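Local coordinates for protein putative ABC transporter subunit, substrate-binding component (Rhodopseudomonas palustris, PDB 4EVS) that probably serves as the substrate-binding component of an ABC transporter, capturing lignin-derived aromatic acids such as 4-hydroxybenzoate for uptake, at residues A[98-103]-A[117-122]; A[105-110]-A[363-368]; A[288-293]-A[321-326]. All blocks are in the same frame, centred on the assembly; numbering follows the deposited sequence.

Contact 1: A[98-103]-A[117-122]; sequences PMVVLN and VRTSFT. With PHB (p-hydroxybenzoic acid), chain I.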
loop_
_atom_site.group_PDB
_atom_site.type_symbol
_atom_site.label_atom_id
_atom_site.label_comp_id
_atom_site.label_asym_id
_atom_site.label_seq_id
_atom_site.Cartn_x
_atom_site.Cartn_y
_atom_site.Cartn_z
ATOM N N PRO A 98 -4.067 14.809 -13.304
ATOM C CA PRO A 98 -3.658 14.340 -12.004
ATOM C C PRO A 98 -3.459 12.857 -11.943
ATOM O O PRO A 98 -4.034 12.129 -12.729
ATOM C CB PRO A 98 -4.815 14.740 -11.091
ATOM C CG PRO A 98 -5.516 15.808 -11.822
ATOM C CD PRO A 98 -5.419 15.380 -13.239
HETATM N N MSE A 99 -2.628 12.440 -10.983
HETATM C CA MSE A 99 -2.395 11.038 -10.656
HETATM C C MSE A 99 -2.867 10.742 -9.237
HETATM O O MSE A 99 -2.418 11.389 -8.277
HETATM C CB MSE A 99 -0.920 10.677 -10.803
HETATM C CG MSE A 99 -0.605 9.230 -10.420
HETATM SE SE MSE A 99 1.187 8.617 -10.852
HETATM C CE MSE A 99 2.202 9.741 -9.697
ATOM N N VAL A 100 -3.756 9.774 -9.091
ATOM C CA VAL A 100 -4.169 9.298 -7.791
ATOM C C VAL A 100 -3.418 7.994 -7.552
ATOM O O VAL A 100 -3.694 6.975 -8.205
ATOM C CB VAL A 100 -5.689 9.068 -7.707
ATOM C CG1 VAL A 100 -6.115 8.682 -6.327
ATOM C CG2 VAL A 100 -6.425 10.309 -8.130
ATOM N N VAL A 101 -2.449 8.011 -6.643
ATOM C CA VAL A 101 -1.594 6.865 -6.356
ATOM C C VAL A 101 -2.311 5.902 -5.412
ATOM O O VAL A 101 -2.744 6.293 -4.320
ATOM C CB VAL A 101 -0.238 7.312 -5.787
ATOM C CG1 VAL A 101 0.544 6.112 -5.305
ATOM C CG2 VAL A 101 0.565 8.132 -6.813
ATOM N N LEU A 102 -2.472 4.665 -5.863
ATOM C CA LEU A 102 -3.228 3.640 -5.133
ATOM C C LEU A 102 -2.378 2.579 -4.463
ATOM O O LEU A 102 -2.905 1.642 -3.869
ATOM C CB LEU A 102 -4.239 2.976 -6.073
ATOM C CG LEU A 102 -5.160 3.883 -6.943
ATOM C CD1 LEU A 102 -6.085 3.068 -7.877
ATOM C CD2 LEU A 102 -5.918 4.909 -6.108
ATOM N N ASN A 103 -1.067 2.701 -4.580
ATOM C CA ASN A 103 -0.180 1.855 -3.779
ATOM C C ASN A 103 1.178 2.487 -3.491
ATOM O O ASN A 103 1.508 2.730 -2.334
ATOM C CB ASN A 103 -0.002 0.475 -4.353
ATOM C CG ASN A 103 0.674 -0.444 -3.337
ATOM O OD1 ASN A 103 0.030 -0.875 -2.375
ATOM N ND2 ASN A 103 1.963 -0.710 -3.527
ATOM N N VAL A 117 -2.234 12.945 -5.628
ATOM C CA VAL A 117 -2.824 12.671 -4.315
ATOM C C VAL A 117 -2.701 11.149 -4.109
ATOM O O VAL A 117 -2.816 10.381 -5.068
ATOM C CB VAL A 117 -4.274 13.180 -4.178
ATOM C CG1 VAL A 117 -5.209 12.553 -5.235
ATOM C CG2 VAL A 117 -4.760 13.005 -2.777
ATOM N N ARG A 118 -2.391 10.714 -2.884
ATOM C CA ARG A 118 -2.175 9.310 -2.589
ATOM C C ARG A 118 -3.177 8.793 -1.551
ATOM O O ARG A 118 -3.305 9.375 -0.465
ATOM C CB ARG A 118 -0.753 9.103 -2.106
ATOM C CG ARG A 118 -0.467 7.693 -1.623
ATOM C CD ARG A 118 1.021 7.343 -1.665
ATOM N NE ARG A 118 1.849 8.352 -1.007
ATOM C CZ ARG A 118 3.169 8.407 -1.141
ATOM N NH1 ARG A 118 3.831 7.526 -1.893
ATOM N NH2 ARG A 118 3.834 9.373 -0.570
ATOM N N THR A 119 -3.915 7.739 -1.926
ATOM C CA THR A 119 -4.916 7.103 -1.061
ATOM C C THR A 119 -4.459 5.743 -0.472
ATOM O O THR A 119 -5.260 5.016 0.113
ATOM C CB THR A 119 -6.242 6.950 -1.775
ATOM O OG1 THR A 119 -6.039 6.154 -2.941
ATOM C CG2 THR A 119 -6.817 8.345 -2.142
ATOM N N SER A 120 -3.182 5.406 -0.626
ATOM C CA SER A 120 -2.664 4.129 -0.117
ATOM C C SER A 120 -2.055 4.330 1.289
ATOM O O SER A 120 -2.806 4.368 2.270
ATOM C CB SER A 120 -1.690 3.520 -1.144
ATOM O OG SER A 120 -0.584 4.372 -1.406
ATOM N N PHE A 121 -0.745 4.575 1.359
ATOM C CA PHE A 121 0.019 4.601 2.605
ATOM C C PHE A 121 1.440 4.981 2.260
ATOM O O PHE A 121 1.802 5.000 1.069
ATOM C CB PHE A 121 0.019 3.238 3.292
ATOM C CG PHE A 121 0.542 2.118 2.428
ATOM C CD1 PHE A 121 -0.306 1.494 1.533
ATOM C CD2 PHE A 121 1.848 1.638 2.576
ATOM C CE1 PHE A 121 0.136 0.484 0.706
ATOM C CE2 PHE A 121 2.316 0.613 1.766
ATOM C CZ PHE A 121 1.443 0.016 0.850
ATOM N N THR A 122 2.224 5.362 3.262
ATOM C CA THR A 122 3.688 5.400 3.075
ATOM C C THR A 122 4.383 4.424 4.003
ATOM O O THR A 122 3.846 3.974 5.020
ATOM C CB THR A 122 4.331 6.803 3.249
ATOM O OG1 THR A 122 4.438 7.145 4.646
ATOM C CG2 THR A 122 3.534 7.880 2.498
HETATM C "C1'" PHB I . 6.240 0.242 -3.705
HETATM O "O1'" PHB I . 6.986 -0.096 -4.668
HETATM O "O2'" PHB I . 6.149 1.440 -3.286
HETATM C C1 PHB I . 5.510 -0.841 -2.982
HETATM C C2 PHB I . 5.176 -2.010 -3.615
HETATM C C3 PHB I . 4.536 -3.017 -2.912
HETATM C C4 PHB I . 4.141 -2.838 -1.586
HETATM C C5 PHB I . 4.423 -1.624 -0.965
HETATM C C6 PHB I . 5.115 -0.648 -1.669
HETATM O O4 PHB I . 3.498 -3.847 -0.934
#
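Val100 and Val101 pair with Val117 and Arg118 as neighbouring parallel strands, and the touching parts, 99-103 and 117-121, run 5° apart. Three backbone bonds join them: Val117 N to Met99 O, Val101 N to Val117 O at 2.9 Å, and Thr119 N to Val101 O. Val100 and Val117 stand side by side on one face of the sheet, with Val100 CG2 3.9 Å from Val117 CG1. Helix 283-302 meets Val100 through Ile295. On the other face Val101 CG1 rests 3.9 Å from Arg118 CD. The guanidinium of Arg118 reaches the carbonyls of Ala104 and Thr106. Strand 116-118 is the outermost strand of the first sheet of a type I periplasmic binding protein fold. As in this family, the residues just past the strand ends lead into the ligand pocket. Ser120 OG donates to Asn103 O at 2.8 Å. This OG sits between the serine's backbone N and carbonyl carbon (chi1 60°) and meets Asn103 O from above the Asn103 carbonyl plane. That same Asn103 O lies over one face of the Phe121 ring, near its rim. Asn103 OD1 is 3.4 Å from Phe121 CE1, and the amide plane is turned 77° from the ring. Asn103 ND2 bonds to Tyr80 O and lies 3.5 Å from C2 of the bound p-hydroxybenzoic acid. An alanine in place of Asn103 would probably leave Tyr80 O without this donor and open a gap beside the Phe121 ring and the ligand. Phe121 CZ is 3.9 Å from ligand C5, which lies at the edge of the phenylalanine ring.

Contact 2: A[105-110]-A[363-368]; sequences ATSSIT and QPDWGL. With PHB (p-hydroxybenzoic acid), chain I.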
loop_
_atom_site.group_PDB
_atom_site.type_symbol
_atom_site.label_atom_id
_atom_site.label_comp_id
_atom_site.label_asym_id
_atom_site.label_seq_id
_atom_site.Cartn_x
_atom_site.Cartn_y
_atom_site.Cartn_z
ATOM N N ALA A 105 4.427 3.599 -2.278
ATOM C CA ALA A 105 4.433 4.037 -0.887
ATOM C C ALA A 105 5.648 4.836 -0.450
ATOM O O ALA A 105 5.748 5.173 0.723
ATOM C CB ALA A 105 4.221 2.801 -0.002
ATOM N N THR A 106 6.561 5.182 -1.360
ATOM C CA THR A 106 7.719 6.002 -0.978
ATOM C C THR A 106 7.291 7.427 -0.684
ATOM O O THR A 106 6.539 8.032 -1.463
ATOM C CB THR A 106 8.837 5.878 -2.067
ATOM O OG1 THR A 106 9.192 4.511 -2.153
ATOM C CG2 THR A 106 10.082 6.725 -1.735
ATOM N N SER A 107 7.811 7.989 0.434
ATOM C CA SER A 107 7.286 9.289 0.909
ATOM C C SER A 107 7.406 10.388 -0.138
ATOM O O SER A 107 6.445 11.138 -0.376
ATOM C CB SER A 107 7.952 9.747 2.201
ATOM O OG SER A 107 7.538 8.928 3.266
ATOM N N SER A 108 8.582 10.487 -0.767
ATOM C CA SER A 108 8.876 11.584 -1.687
ATOM C C SER A 108 8.051 11.612 -2.957
ATOM O O SER A 108 8.125 12.594 -3.695
ATOM C CB SER A 108 10.364 11.579 -2.064
ATOM O OG SER A 108 10.719 10.402 -2.732
ATOM N N ILE A 109 7.293 10.559 -3.239
ATOM C CA ILE A 109 6.515 10.558 -4.494
ATOM C C ILE A 109 5.616 11.787 -4.644
ATOM O O ILE A 109 5.529 12.371 -5.737
ATOM C CB ILE A 109 5.671 9.278 -4.664
ATOM C CG1 ILE A 109 6.583 8.037 -4.812
ATOM C CG2 ILE A 109 4.684 9.373 -5.838
ATOM C CD1 ILE A 109 5.855 6.665 -4.866
ATOM N N THR A 110 4.915 12.162 -3.580
ATOM C CA THR A 110 3.972 13.252 -3.690
ATOM C C THR A 110 4.622 14.606 -3.969
ATOM O O THR A 110 3.957 15.520 -4.487
ATOM C CB THR A 110 3.068 13.356 -2.450
ATOM O OG1 THR A 110 3.898 13.482 -1.311
ATOM C CG2 THR A 110 2.130 12.151 -2.332
ATOM N N GLN A 363 -2.011 9.007 11.892
ATOM C CA GLN A 363 -0.636 8.985 11.448
ATOM C C GLN A 363 -0.513 9.701 10.110
ATOM O O GLN A 363 -1.190 9.333 9.155
ATOM C CB GLN A 363 -0.194 7.549 11.271
ATOM C CG GLN A 363 -0.281 6.695 12.560
ATOM C CD GLN A 363 0.579 7.206 13.691
ATOM O OE1 GLN A 363 1.800 7.091 13.631
ATOM N NE2 GLN A 363 -0.041 7.801 14.715
ATOM N N PRO A 364 0.355 10.693 10.005
ATOM C CA PRO A 364 0.655 11.369 8.755
ATOM C C PRO A 364 1.781 10.633 8.039
ATOM O O PRO A 364 2.243 9.577 8.505
ATOM C CB PRO A 364 1.102 12.740 9.231
ATOM C CG PRO A 364 1.895 12.389 10.439
ATOM C CD PRO A 364 1.133 11.261 11.100
ATOM N N ASP A 365 2.296 11.230 6.969
ATOM C CA ASP A 365 3.476 10.734 6.325
ATOM C C ASP A 365 4.697 11.161 7.144
ATOM O O ASP A 365 5.236 12.226 6.903
ATOM C CB ASP A 365 3.604 11.164 4.881
ATOM C CG ASP A 365 4.832 10.596 4.221
ATOM O OD1 ASP A 365 5.537 9.750 4.845
ATOM O OD2 ASP A 365 5.133 11.014 3.082
ATOM N N TRP A 366 5.145 10.315 8.074
ATOM C CA TRP A 366 6.299 10.647 8.944
ATOM C C TRP A 366 7.619 10.865 8.156
ATOM O O TRP A 366 8.615 11.410 8.672
ATOM C CB TRP A 366 6.532 9.535 9.970
ATOM C CG TRP A 366 5.451 9.387 10.976
ATOM C CD1 TRP A 366 4.685 8.271 11.207
ATOM C CD2 TRP A 366 5.006 10.371 11.897
ATOM N NE1 TRP A 366 3.817 8.503 12.223
ATOM C CE2 TRP A 366 3.994 9.779 12.676
ATOM C CE3 TRP A 366 5.402 11.693 12.180
ATOM C CZ2 TRP A 366 3.314 10.482 13.686
ATOM C CZ3 TRP A 366 4.734 12.383 13.180
ATOM C CH2 TRP A 366 3.693 11.767 13.917
ATOM N N GLY A 367 7.647 10.418 6.902
ATOM C CA GLY A 367 8.796 10.637 6.025
ATOM C C GLY A 367 8.959 12.026 5.485
ATOM O O GLY A 367 10.011 12.329 4.936
ATOM N N LEU A 368 7.918 12.855 5.609
ATOM C CA LEU A 368 7.952 14.248 5.134
ATOM C C LEU A 368 7.703 15.257 6.254
ATOM O O LEU A 368 8.231 16.371 6.200
ATOM C CB LEU A 368 6.906 14.467 4.026
ATOM C CG LEU A 368 7.120 13.727 2.696
ATOM C CD1 LEU A 368 6.061 14.149 1.679
ATOM C CD2 LEU A 368 8.535 13.933 2.090
HETATM C "C1'" PHB I . 6.240 0.242 -3.705
HETATM O "O1'" PHB I . 6.986 -0.096 -4.668
HETATM O "O2'" PHB I . 6.149 1.440 -3.286
HETATM C C1 PHB I . 5.510 -0.841 -2.982
HETATM C C2 PHB I . 5.176 -2.010 -3.615
HETATM C C3 PHB I . 4.536 -3.017 -2.912
HETATM C C4 PHB I . 4.141 -2.838 -1.586
HETATM C C5 PHB I . 4.423 -1.624 -0.965
HETATM C C6 PHB I . 5.115 -0.648 -1.669
HETATM O O4 PHB I . 3.498 -3.847 -0.934
HETATM O O HOH W 1 3.470 11.688 0.968
#
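Ser107 and Gly367 bring the two backbones closest, with Ser107 CA 5.5 Å from Gly367 CA. A 3-10 segment starts at Ser107, and a short, weakly bonded helix follows Asp365. Asp365 is the N-cap of that helix: its OD1 accepts from Gly367 N at 3.0 Å, met from above the carboxylate plane. The same oxygen carries the contact. Ser107 OG donates to Asp365 OD1 at 2.7 Å, on the syn lone pair of that oxygen. The carboxylate reaches the serine because its CG is anti to the backbone N (chi1 -178°). Thr122 OG1 also bonds to Asp365 OD1, so three groups grip this one oxygen and probably stabilise its negative charge. A side chain on Gly367 would collide with Ser107 OG, so glycine lets the helix start lie close to the serine. Beside this polar cluster Leu368 packs alongside Ser107. Its CD1 is 3.7 Å from Ser107 O and close to Thr110 OG1, and its CG lies near Ser107 CB. Arg118, on strand 116-118, packs against Thr110. Segment 105-110 begins at the ligand. Ala105 N donates to O2' of the p-hydroxybenzoic acid carboxylate at 2.9 Å, nearly straight at 169°, and Ala105 CB touches the aromatic ring at C6. The contact therefore joins a loop that starts in the pocket to the C-terminal end of the chain. Asp365 OD2, the other carboxylate oxygen, accepts from a water at 2.8 Å, and that water is hydrogen-bonded to Thr110 OG1, 2.9 Å away.

Contact 3: A[288-293]-A[321-326]; sequences AYDGAR and TSPRGP. With SO4 (sulfate ion), chain D.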
loop_
_atom_site.group_PDB
_atom_site.type_symbol
_atom_site.label_atom_id
_atom_site.label_comp_id
_atom_site.label_asym_id
_atom_site.label_seq_id
_atom_site.Cartn_x
_atom_site.Cartn_y
_atom_site.Cartn_z
ATOM N N ALA A 288 -8.062 1.840 -3.991
ATOM C CA ALA A 288 -8.785 2.118 -5.240
ATOM C C ALA A 288 -10.177 2.649 -4.992
ATOM O O ALA A 288 -10.636 3.572 -5.696
ATOM C CB ALA A 288 -8.816 0.864 -6.138
ATOM N N TYR A 289 -10.872 2.079 -4.002
ATOM C CA TYR A 289 -12.193 2.556 -3.653
ATOM C C TYR A 289 -12.157 4.014 -3.233
ATOM O O TYR A 289 -12.947 4.850 -3.743
ATOM C CB TYR A 289 -12.779 1.661 -2.562
ATOM C CG TYR A 289 -14.201 1.901 -2.159
ATOM C CD1 TYR A 289 -15.224 1.289 -2.832
ATOM C CD2 TYR A 289 -14.530 2.703 -1.107
ATOM C CE1 TYR A 289 -16.528 1.444 -2.455
ATOM C CE2 TYR A 289 -15.865 2.881 -0.703
ATOM C CZ TYR A 289 -16.862 2.267 -1.420
ATOM O OH TYR A 289 -18.186 2.421 -1.085
ATOM N N ASP A 290 -11.257 4.357 -2.325
ATOM C CA ASP A 290 -11.114 5.733 -1.891
ATOM C C ASP A 290 -10.524 6.616 -2.985
ATOM O O ASP A 290 -10.853 7.786 -3.062
ATOM C CB ASP A 290 -10.227 5.793 -0.646
ATOM C CG ASP A 290 -10.932 5.270 0.613
ATOM O OD1 ASP A 290 -12.087 5.688 0.836
ATOM O OD2 ASP A 290 -10.333 4.448 1.355
ATOM N N GLY A 291 -9.695 6.058 -3.859
ATOM C CA GLY A 291 -9.213 6.802 -5.020
ATOM C C GLY A 291 -10.333 7.194 -5.944
ATOM O O GLY A 291 -10.338 8.303 -6.434
ATOM N N ALA A 292 -11.262 6.273 -6.225
ATOM C CA ALA A 292 -12.414 6.573 -7.054
ATOM C C ALA A 292 -13.258 7.686 -6.408
ATOM O O ALA A 292 -13.779 8.578 -7.103
ATOM C CB ALA A 292 -13.254 5.293 -7.277
ATOM N N ARG A 293 -13.413 7.643 -5.090
ATOM C CA ARG A 293 -14.126 8.715 -4.400
ATOM C C ARG A 293 -13.497 10.075 -4.715
ATOM O O ARG A 293 -14.185 11.046 -5.004
ATOM C CB ARG A 293 -14.087 8.507 -2.878
ATOM C CG ARG A 293 -14.811 9.558 -2.090
ATOM C CD ARG A 293 -14.665 9.428 -0.570
ATOM N NE ARG A 293 -15.421 8.272 -0.050
ATOM C CZ ARG A 293 -16.718 8.278 0.242
ATOM N NH1 ARG A 293 -17.501 9.380 0.087
ATOM N NH2 ARG A 293 -17.258 7.160 0.674
ATOM N N THR A 321 -14.855 8.987 5.944
ATOM C CA THR A 321 -14.698 7.694 6.566
ATOM C C THR A 321 -14.510 6.656 5.473
ATOM O O THR A 321 -15.376 6.435 4.643
ATOM C CB THR A 321 -15.905 7.347 7.451
ATOM O OG1 THR A 321 -16.058 8.386 8.439
ATOM C CG2 THR A 321 -15.655 5.989 8.158
ATOM N N SER A 322 -13.350 6.022 5.479
ATOM C CA SER A 322 -12.995 4.945 4.567
ATOM C C SER A 322 -13.383 3.606 5.166
ATOM O O SER A 322 -13.526 3.488 6.373
ATOM C CB SER A 322 -11.481 4.991 4.373
ATOM O OG SER A 322 -10.945 3.846 3.721
ATOM N N PRO A 323 -13.551 2.576 4.324
ATOM C CA PRO A 323 -13.650 1.205 4.897
ATOM C C PRO A 323 -12.545 0.910 5.923
ATOM O O PRO A 323 -12.716 0.076 6.818
ATOM C CB PRO A 323 -13.595 0.282 3.650
ATOM C CG PRO A 323 -14.208 1.175 2.560
ATOM C CD PRO A 323 -13.636 2.555 2.844
ATOM N N ARG A 324 -11.380 1.543 5.761
ATOM C CA ARG A 324 -10.244 1.247 6.634
ATOM C C ARG A 324 -10.304 1.934 8.000
ATOM O O ARG A 324 -9.577 1.560 8.901
ATOM C CB ARG A 324 -8.939 1.649 5.955
ATOM C CG ARG A 324 -8.634 3.146 6.006
ATOM C CD ARG A 324 -7.441 3.531 5.111
ATOM N NE ARG A 324 -7.885 3.633 3.719
ATOM C CZ ARG A 324 -7.068 3.895 2.699
ATOM N NH1 ARG A 324 -5.747 4.015 2.905
ATOM N NH2 ARG A 324 -7.571 3.972 1.457
ATOM N N GLY A 325 -11.138 2.960 8.110
ATOM C CA GLY A 325 -11.138 3.850 9.272
ATOM C C GLY A 325 -11.334 5.304 8.850
ATOM O O GLY A 325 -11.425 5.602 7.659
ATOM N N PRO A 326 -11.314 6.234 9.814
ATOM C CA PRO A 326 -11.373 7.665 9.498
ATOM C C PRO A 326 -10.059 8.078 8.775
ATOM O O PRO A 326 -8.985 7.633 9.134
ATOM C CB PRO A 326 -11.494 8.324 10.864
ATOM C CG PRO A 326 -10.879 7.332 11.814
ATOM C CD PRO A 326 -11.099 5.973 11.248
HETATM S S SO4 D . -19.776 5.138 1.104
HETATM O O1 SO4 D . -18.971 4.755 -0.077
HETATM O O2 SO4 D . -19.368 6.431 1.632
HETATM O O3 SO4 D . -21.153 5.281 0.634
HETATM O O4 SO4 D . -19.721 4.213 2.238
HETATM O O HOH W 2 -16.371 4.549 2.670
#
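Asp290 meets Arg324 and Ser322 through one oxygen, OD2. Arg324 NH2 forms a salt bridge to Asp290 OD2 at 2.8 Å, arriving on the anti side of the carboxylate, and the two flat groups are 40° apart. Ser322 OG donates to Asp290 OD2 at 2.5 Å, on the syn lone pair of that carboxylate oxygen. Ser322 OG is anti to its own backbone N (chi1 168°), which turns it to Asp290. The other oxygen, Asp290 OD1, accepts from Trp320 NE1. Arg324 is held further by Gln338 OE1 at NH1 and by Thr119 O at NH2. Its own NE donates to Ser322 OG at 3.1 Å, in the guanidinium plane, which fixes the rotation of the group. Arg324 N also donates to Ser322 OG, an ST turn. These residues form the tip of a beta hairpin, strands 319-322 and 325-330, with a type I turn from Ser322 to Gly325. The backbone angles of Gly325 would jam any CB against the carbonyl O of the residue before. The hairpin sits against helix 283-302, which carries Asp290. The apolar part is small: Pro323 CG lies 4.0 Å from Tyr289 CD2. Tyr289 is also flanked edge-to-face by the rings of Phe267 and Trp32. A sulfate, probably from the crystallisation liquor, lies beside the helix. Tyr289 OH donates to its O1 at 2.7 Å, and His36 NE2 also bonds to the ion. Arg293 NH2 lies at the sulfate too, but so close to O2 that this bond length is doubtful. A water donates to Thr321 O at 2.9 Å.

How the contacts relate
Contact 1 pairs 98-103 with 117-122 and closes a loop of thirteen residues. That loop holds 105-110, the first half of contact 2. The chain then passes through the second sheet, comes back to the first with helix 283-302, and completes contact 2 at 363-368, so contacts 1 and 2 cross. Contact 3, 288-293 with 321-326, opens after contact 1 is closed and lies within the long span of contact 2. Contacts 1 and 2 share the ligand, and their centres are 11 Å apart. Contact 1 also touches contact 3. Contacts 2 and 3 do not touch. Together they tie the first sheet to helix 283-302, the hairpin and the C-terminal helix.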